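Local coordinates for protein putative glucarate dehydratase (Pseudomonas fluorescens, PDB 4IT1) that probably catalyses the magnesium-dependent dehydration of D-glucarate to 5-dehydro-4-deoxy-D-glucarate, as a member of the mandelate racemase/muconate lactonizing enzyme family, at residues P151-L156 with M354-A359; G273-A278 with V304-V309. All coordinates share one frame; numbering follows the deposited sequence.

Interaction 1. Residues P151-L156 with M354-A359; sequences PLVDLL and MAHVAA
His356 reaches out from its helix to the turn formed by Pro151–Leu156 and accepts a hydrogen bond from Val153 N at its ND1, 3.0 Å away. The donor lies only 4° out of the imidazole plane, although the N-H is bent from the straight line (146°). Because ND1 is an acceptor, the proton of a neutral ring would probably sit on NE2. Packing is tight round this nitrogen: Leu152 CB comes within 3.5 Å of His356 ND1, approaching obliquely, while Pro151 CB stands at the ring edge, 4.0 Å from His356 CE1. The side chains of Val153 and His356 cross at about a right angle. Val153 has CG2 anti to its own N (CG1 at chi1 66°), which sends CG2 to the helix backbone, 3.5 Å from His356 O, and onward against Ala359 CB. Replacing His356 by an alanine is likely to leave Val153 N without its acceptor and to open a gap beside Leu152 and Pro151. Contact thins toward Leu156, whose CD1 merely brushes Val357 CA at 4.0 Å; even this looser end has no solvent side, for every touching residue is buried, and Leu322 and Gln326 of helix 322-334 pack on Val357. The arrangement belongs to the modified TIM barrel of the enolase superfamily, where a loop leading from helix 128-148 to strand 163-170 is seated on barrel helix 348-360.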
ATOM      1  N   PRO A 151      18.877   6.561  -4.938  1.00 60.49           N
ATOM      2  CA  PRO A 151      18.745   5.118  -4.698  1.00 55.33           C
ATOM      3  C   PRO A 151      17.281   4.693  -4.769  1.00 54.69           C
ATOM      4  O   PRO A 151      16.388   5.524  -4.566  1.00 59.24           O
ATOM      5  CB  PRO A 151      19.315   4.925  -3.285  1.00 56.86           C
ATOM      6  CG  PRO A 151      19.316   6.280  -2.664  1.00 59.36           C
ATOM      7  CD  PRO A 151      19.474   7.261  -3.790  1.00 61.50           C
ATOM      8  N   LEU A 152      17.037   3.422  -5.080  1.00 59.65           N
ATOM      9  CA  LEU A 152      15.675   2.960  -5.365  1.00 66.54           C
ATOM     10  C   LEU A 152      14.754   3.249  -4.180  1.00 56.02           C
ATOM     11  O   LEU A 152      13.660   3.783  -4.354  1.00 52.27           O
ATOM     12  CB  LEU A 152      15.659   1.468  -5.732  1.00 71.60           C
ATOM     13  CG  LEU A 152      14.495   0.937  -6.584  1.00 67.89           C
ATOM     14  CD1 LEU A 152      14.871  -0.395  -7.211  1.00 77.86           C
ATOM     15  CD2 LEU A 152      13.203   0.793  -5.795  1.00 64.65           C
ATOM     16  N   VAL A 153      15.237   2.927  -2.984  1.00 54.70           N
ATOM     17  CA  VAL A 153      14.506   3.130  -1.734  1.00 59.70           C
ATOM     18  C   VAL A 153      13.810   4.506  -1.617  1.00 69.88           C
ATOM     19  O   VAL A 153      12.745   4.612  -0.997  1.00 61.15           O
ATOM     20  CB  VAL A 153      15.422   2.833  -0.527  1.00 60.19           C
ATOM     21  CG1 VAL A 153      16.563   3.846  -0.428  1.00 63.96           C
ATOM     22  CG2 VAL A 153      14.619   2.759   0.761  1.00 63.45           C
ATOM     23  N   ASP A 154      14.393   5.535  -2.241  1.00 67.06           N
ATOM     24  CA  ASP A 154      13.844   6.895  -2.200  1.00 63.05           C
ATOM     25  C   ASP A 154      12.531   7.030  -2.964  1.00 69.69           C
ATOM     26  O   ASP A 154      11.684   7.867  -2.620  1.00 63.64           O
ATOM     27  CB  ASP A 154      14.876   7.923  -2.694  1.00 78.81           C
ATOM     28  CG  ASP A 154      16.008   8.171  -1.681  1.00 87.07           C
ATOM     29  OD1 ASP A 154      15.957   7.635  -0.549  1.00 85.63           O
ATOM     30  OD2 ASP A 154      16.956   8.913  -2.020  1.00 78.03           O
ATOM     31  N   LEU A 155      12.366   6.206  -3.999  1.00 71.49           N
ATOM     32  CA  LEU A 155      11.101   6.103  -4.728  1.00 69.32           C
ATOM     33  C   LEU A 155      10.008   5.529  -3.842  1.00 61.06           C
ATOM     34  O   LEU A 155       8.827   5.805  -4.038  1.00 58.02           O
ATOM     35  CB  LEU A 155      11.260   5.206  -5.954  1.00 73.13           C
ATOM     36  CG  LEU A 155      12.024   5.764  -7.148  1.00 79.86           C
ATOM     37  CD1 LEU A 155      12.590   4.616  -7.959  1.00 73.95           C
ATOM     38  CD2 LEU A 155      11.122   6.645  -7.999  1.00 78.34           C
ATOM     39  N   LEU A 156      10.421   4.722  -2.870  1.00 57.10           N
ATOM     40  CA  LEU A 156       9.503   4.043  -1.970  1.00 61.42           C
ATOM     41  C   LEU A 156       9.340   4.790  -0.635  1.00 69.50           C
ATOM     42  O   LEU A 156       8.982   4.182   0.376  1.00 67.92           O
ATOM     43  CB  LEU A 156       9.986   2.605  -1.729  1.00 56.74           C
ATOM     44  CG  LEU A 156      10.490   1.793  -2.935  1.00 60.18           C
ATOM     45  CD1 LEU A 156      11.087   0.458  -2.512  1.00 45.01           C
ATOM     46  CD2 LEU A 156       9.392   1.580  -3.964  1.00 54.07           C
ATOM     47  N   MET A 354      15.109  -6.761  -2.848  1.00 48.93           N
ATOM     48  CA  MET A 354      14.642  -7.184  -1.545  1.00 51.96           C
ATOM     49  C   MET A 354      15.129  -6.228  -0.442  1.00 63.94           C
ATOM     50  O   MET A 354      14.317  -5.741   0.348  1.00 54.93           O
ATOM     51  CB  MET A 354      15.078  -8.622  -1.261  1.00 48.73           C
ATOM     52  CG  MET A 354      14.625  -9.131   0.099  1.00 52.53           C
ATOM     53  SD  MET A 354      15.052 -10.841   0.478  1.00 61.15           S
ATOM     54  CE  MET A 354      16.757 -10.919  -0.069  1.00 60.33           C
ATOM     55  N   ALA A 355      16.435  -5.945  -0.406  1.00 58.68           N
ATOM     56  CA  ALA A 355      17.019  -5.094   0.647  1.00 57.93           C
ATOM     57  C   ALA A 355      16.424  -3.688   0.662  1.00 53.91           C
ATOM     58  O   ALA A 355      16.073  -3.176   1.723  1.00 53.05           O
ATOM     59  CB  ALA A 355      18.537  -5.037   0.539  1.00 57.10           C
ATOM     60  N   HIS A 356      16.291  -3.090  -0.518  1.00 47.31           N
ATOM     61  CA  HIS A 356      15.713  -1.761  -0.656  1.00 49.06           C
ATOM     62  C   HIS A 356      14.275  -1.640  -0.164  1.00 56.27           C
ATOM     63  O   HIS A 356      13.940  -0.660   0.498  1.00 58.71           O
ATOM     64  CB  HIS A 356      15.845  -1.250  -2.093  1.00 58.74           C
ATOM     65  CG  HIS A 356      17.168  -0.612  -2.379  1.00 74.07           C
ATOM     66  ND1 HIS A 356      17.292   0.714  -2.739  1.00 76.13           N
ATOM     67  CD2 HIS A 356      18.427  -1.110  -2.335  1.00 63.65           C
ATOM     68  CE1 HIS A 356      18.569   1.000  -2.918  1.00 76.58           C
ATOM     69  NE2 HIS A 356      19.278  -0.089  -2.678  1.00 66.23           N
ATOM     70  N   VAL A 357      13.416  -2.604  -0.497  1.00 56.49           N
ATOM     71  CA  VAL A 357      12.030  -2.541  -0.019  1.00 47.99           C
ATOM     72  C   VAL A 357      12.020  -2.837   1.472  1.00 48.65           C
ATOM     73  O   VAL A 357      11.307  -2.190   2.228  1.00 52.82           O
ATOM     74  CB  VAL A 357      11.043  -3.441  -0.822  1.00 51.46           C
ATOM     75  CG1 VAL A 357      11.340  -4.917  -0.634  1.00 41.28           C
ATOM     76  CG2 VAL A 357       9.603  -3.136  -0.444  1.00 42.68           C
ATOM     77  N   ALA A 358      12.849  -3.790   1.886  1.00 45.71           N
ATOM     78  CA  ALA A 358      13.070  -4.069   3.297  1.00 50.92           C
ATOM     79  C   ALA A 358      13.513  -2.816   4.067  1.00 59.76           C
ATOM     80  O   ALA A 358      13.244  -2.686   5.266  1.00 57.03           O
ATOM     81  CB  ALA A 358      14.103  -5.174   3.448  1.00 42.19           C
ATOM     82  N   ALA A 359      14.181  -1.901   3.360  1.00 57.36           N
ATOM     83  CA  ALA A 359      14.752  -0.701   3.961  1.00 60.87           C
ATOM     84  C   ALA A 359      13.722   0.406   4.088  1.00 59.70           C
ATOM     85  O   ALA A 359      13.849   1.271   4.952  1.00 55.88           O
ATOM     86  CB  ALA A 359      15.955  -0.219   3.159  1.00 63.91           C
TER

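Interaction 2. Residues G273-A278 with V304-V309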
ATOM      1  N   GLY A 273      -1.254 -26.239   5.737  1.00 44.56           N
ATOM      2  CA  GLY A 273      -2.610 -25.686   5.686  1.00 40.79           C
ATOM      3  C   GLY A 273      -2.952 -24.602   6.697  1.00 44.19           C
ATOM      4  O   GLY A 273      -2.455 -24.596   7.827  1.00 38.60           O
ATOM      5  N   LEU A 274      -3.822 -23.682   6.286  1.00 42.06           N
ATOM      6  CA  LEU A 274      -4.344 -22.656   7.188  1.00 43.88           C
ATOM      7  C   LEU A 274      -4.950 -23.234   8.476  1.00 48.49           C
ATOM      8  O   LEU A 274      -4.715 -22.717   9.579  1.00 41.84           O
ATOM      9  CB  LEU A 274      -5.380 -21.794   6.470  1.00 40.69           C
ATOM     10  CG  LEU A 274      -4.894 -20.738   5.486  1.00 45.69           C
ATOM     11  CD1 LEU A 274      -6.085 -20.001   4.880  1.00 40.28           C
ATOM     12  CD2 LEU A 274      -3.943 -19.768   6.170  1.00 38.75           C
ATOM     13  N   GLU A 275      -5.705 -24.321   8.332  1.00 44.83           N
ATOM     14  CA  GLU A 275      -6.410 -24.915   9.465  1.00 49.09           C
ATOM     15  C   GLU A 275      -5.448 -25.559  10.458  1.00 50.20           C
ATOM     16  O   GLU A 275      -5.605 -25.397  11.672  1.00 47.32           O
ATOM     17  CB  GLU A 275      -7.470 -25.917   8.991  1.00 52.16           C
ATOM     18  CG  GLU A 275      -8.605 -25.294   8.179  1.00 63.98           C
ATOM     19  CD  GLU A 275      -8.362 -25.285   6.667  1.00 79.10           C
ATOM     20  OE1 GLU A 275      -9.366 -25.303   5.924  1.00 89.26           O
ATOM     21  OE2 GLU A 275      -7.192 -25.263   6.207  1.00 65.78           O
ATOM     22  N   GLY A 276      -4.444 -26.266   9.940  1.00 50.91           N
ATOM     23  CA  GLY A 276      -3.444 -26.934  10.775  1.00 44.99           C
ATOM     24  C   GLY A 276      -2.574 -25.948  11.535  1.00 46.28           C
ATOM     25  O   GLY A 276      -2.310 -26.130  12.731  1.00 48.13           O
ATOM     26  N   MET A 277      -2.132 -24.903  10.839  1.00 42.40           N
ATOM     27  CA  MET A 277      -1.339 -23.833  11.444  1.00 41.44           C
ATOM     28  C   MET A 277      -2.115 -23.134  12.567  1.00 49.02           C
ATOM     29  O   MET A 277      -1.578 -22.920  13.659  1.00 47.73           O
ATOM     30  CB  MET A 277      -0.873 -22.839  10.381  1.00 36.19           C
ATOM     31  CG  MET A 277       0.161 -23.415   9.415  1.00 43.42           C
ATOM     32  SD  MET A 277       1.848 -23.556  10.068  1.00 43.04           S
ATOM     33  CE  MET A 277       2.322 -21.831   9.959  1.00 39.95           C
ATOM     34  N   ALA A 278      -3.387 -22.826  12.307  1.00 49.91           N
ATOM     35  CA  ALA A 278      -4.272 -22.220  13.308  1.00 51.00           C
ATOM     36  C   ALA A 278      -4.407 -23.108  14.534  1.00 47.56           C
ATOM     37  O   ALA A 278      -4.312 -22.635  15.664  1.00 53.22           O
ATOM     38  CB  ALA A 278      -5.646 -21.940  12.714  1.00 48.18           C
ATOM     39  N   VAL A 304      -6.309 -14.235   8.222  1.00 43.25           N
ATOM     40  CA  VAL A 304      -6.694 -13.275   9.241  1.00 48.82           C
ATOM     41  C   VAL A 304      -8.027 -13.654   9.879  1.00 46.97           C
ATOM     42  O   VAL A 304      -8.261 -13.362  11.048  1.00 47.70           O
ATOM     43  CB  VAL A 304      -6.716 -11.847   8.648  1.00 51.19           C
ATOM     44  CG1 VAL A 304      -7.750 -10.965   9.336  1.00 59.19           C
ATOM     45  CG2 VAL A 304      -5.323 -11.235   8.714  1.00 46.91           C
ATOM     46  N   ALA A 305      -8.887 -14.315   9.102  1.00 49.77           N
ATOM     47  CA  ALA A 305     -10.184 -14.788   9.585  1.00 44.82           C
ATOM     48  C   ALA A 305     -10.049 -15.959  10.558  1.00 48.42           C
ATOM     49  O   ALA A 305     -10.885 -16.128  11.448  1.00 52.54           O
ATOM     50  CB  ALA A 305     -11.078 -15.178   8.411  1.00 41.00           C
ATOM     51  N   GLN A 306      -9.007 -16.771  10.380  1.00 52.93           N
ATOM     52  CA  GLN A 306      -8.795 -17.975  11.200  1.00 51.96           C
ATOM     53  C   GLN A 306      -7.705 -17.786  12.237  1.00 46.14           C
ATOM     54  O   GLN A 306      -7.503 -18.652  13.079  1.00 54.39           O
ATOM     55  CB  GLN A 306      -8.378 -19.155  10.322  1.00 47.17           C
ATOM     56  CG  GLN A 306      -9.451 -19.715   9.414  1.00 58.26           C
ATOM     57  CD  GLN A 306      -8.920 -20.837   8.542  1.00 60.13           C
ATOM     58  OE1 GLN A 306      -8.973 -20.756   7.318  1.00 58.14           O
ATOM     59  NE2 GLN A 306      -8.386 -21.885   9.173  1.00 53.96           N
ATOM     60  N   ASN A 307      -6.983 -16.671  12.147  1.00 49.23           N
ATOM     61  CA  ASN A 307      -5.746 -16.454  12.913  1.00 56.64           C
ATOM     62  C   ASN A 307      -4.728 -17.611  12.781  1.00 48.79           C
ATOM     63  O   ASN A 307      -4.218 -18.126  13.772  1.00 52.57           O
ATOM     64  CB  ASN A 307      -6.068 -16.130  14.383  1.00 64.00           C
ATOM     65  CG  ASN A 307      -4.844 -15.707  15.174  1.00 72.53           C
ATOM     66  OD1 ASN A 307      -4.005 -14.932  14.700  1.00 79.64           O
ATOM     67  ND2 ASN A 307      -4.734 -16.221  16.391  1.00 81.20           N
ATOM     68  N   SER A 308      -4.431 -18.000  11.543  1.00 50.29           N
ATOM     69  CA  SER A 308      -3.536 -19.135  11.262  1.00 46.33           C
ATOM     70  C   SER A 308      -2.064 -18.854  11.525  1.00 47.53           C
ATOM     71  O   SER A 308      -1.342 -19.719  12.031  1.00 56.03           O
ATOM     72  CB  SER A 308      -3.678 -19.592   9.811  1.00 42.21           C
ATOM     73  OG  SER A 308      -4.999 -20.001   9.530  1.00 45.51           O
ATOM     74  N   VAL A 309      -1.617 -17.658  11.151  1.00 45.79           N
ATOM     75  CA  VAL A 309      -0.212 -17.293  11.267  1.00 45.17           C
ATOM     76  C   VAL A 309      -0.031 -15.956  11.973  1.00 50.50           C
ATOM     77  O   VAL A 309      -0.897 -15.081  11.912  1.00 46.33           O
ATOM     78  CB  VAL A 309       0.505 -17.270   9.894  1.00 44.98           C
ATOM     79  CG1 VAL A 309       0.460 -18.643   9.256  1.00 45.04           C
ATOM     80  CG2 VAL A 309      -0.091 -16.221   8.965  1.00 46.46           C
TER
HETATM   81  O   HOH W   1      -4.975 -19.999  15.819  1.00 54.08           O
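Ser308 turns its hydroxyl onto the first turn of helix 274-284, where OG donates to Leu274 O over 2.7 Å. The donor does not lie in the carbonyl plane but stands 42° above it. From the opposite face, Ala278 N reaches the same oxygen at 3.0 Å in the regular helical bond, so Leu274 O is gripped by two donors and the serine is added without displacing the helix's own partner. The orientation follows from the serine torsion, which sets OG anti to the carbonyl carbon and beside the backbone N (chi1 -60°). Leu274 packs alongside with one branch, its CD2 lying 3.7 Å from Ser308 CB, and Ala278 CB touches both Ser308 OG and Gln306 O.

The contact joins successive beta-alpha units of the barrel: helix 274-284 follows strand 266-268, whereas Asn307 takes positive phi at the end of helix 297-306 and Val309 leads toward strand 311-314. On the more exposed flank, Gln306 extends beyond CG and crosses Leu274 at about a right angle, bringing its OE1 to 3.8 Å from Leu274 CB. The other corner of that amide, NE2, lies 3.6 Å from Glu275 CG; the carboxylate and amide planes are 65° apart, and it is the aliphatic part of the glutamate that meets the glutamine. On the buried flank, Met277 bends twice along its chain and crosses Val309 obliquely, with CE 3.8 Å from Val309 CG1. Met277 also touches Asp269, a magnesium ligand of this protein, though it does not hold the ion in this chain. A water donates to Ala278 O at 2.7 Å and to Asn307 O at 2.9 Å, bridging the two backbones.

In the fold
The two contacts illustrate how chemistry follows position in one chain. Interaction 1 is wholly buried and ties the 151-156 loop, nearly two hundred residues away in sequence, to helix 348-360; interaction 2 is partly exposed, lies farther from the centre of the chain and joins neighbouring beta-alpha units. They share no helix or strand, their centres are about 31 Å apart, and along the chain interaction 2 is nested inside the loop that interaction 1 closes. In the core, an imidazole satisfies a backbone N-H amid apolar groups. Nearer the surface, a hydroxyl serves a backbone carbonyl, with an amide on the outer flank, a water between the backbones and apolar packing inward.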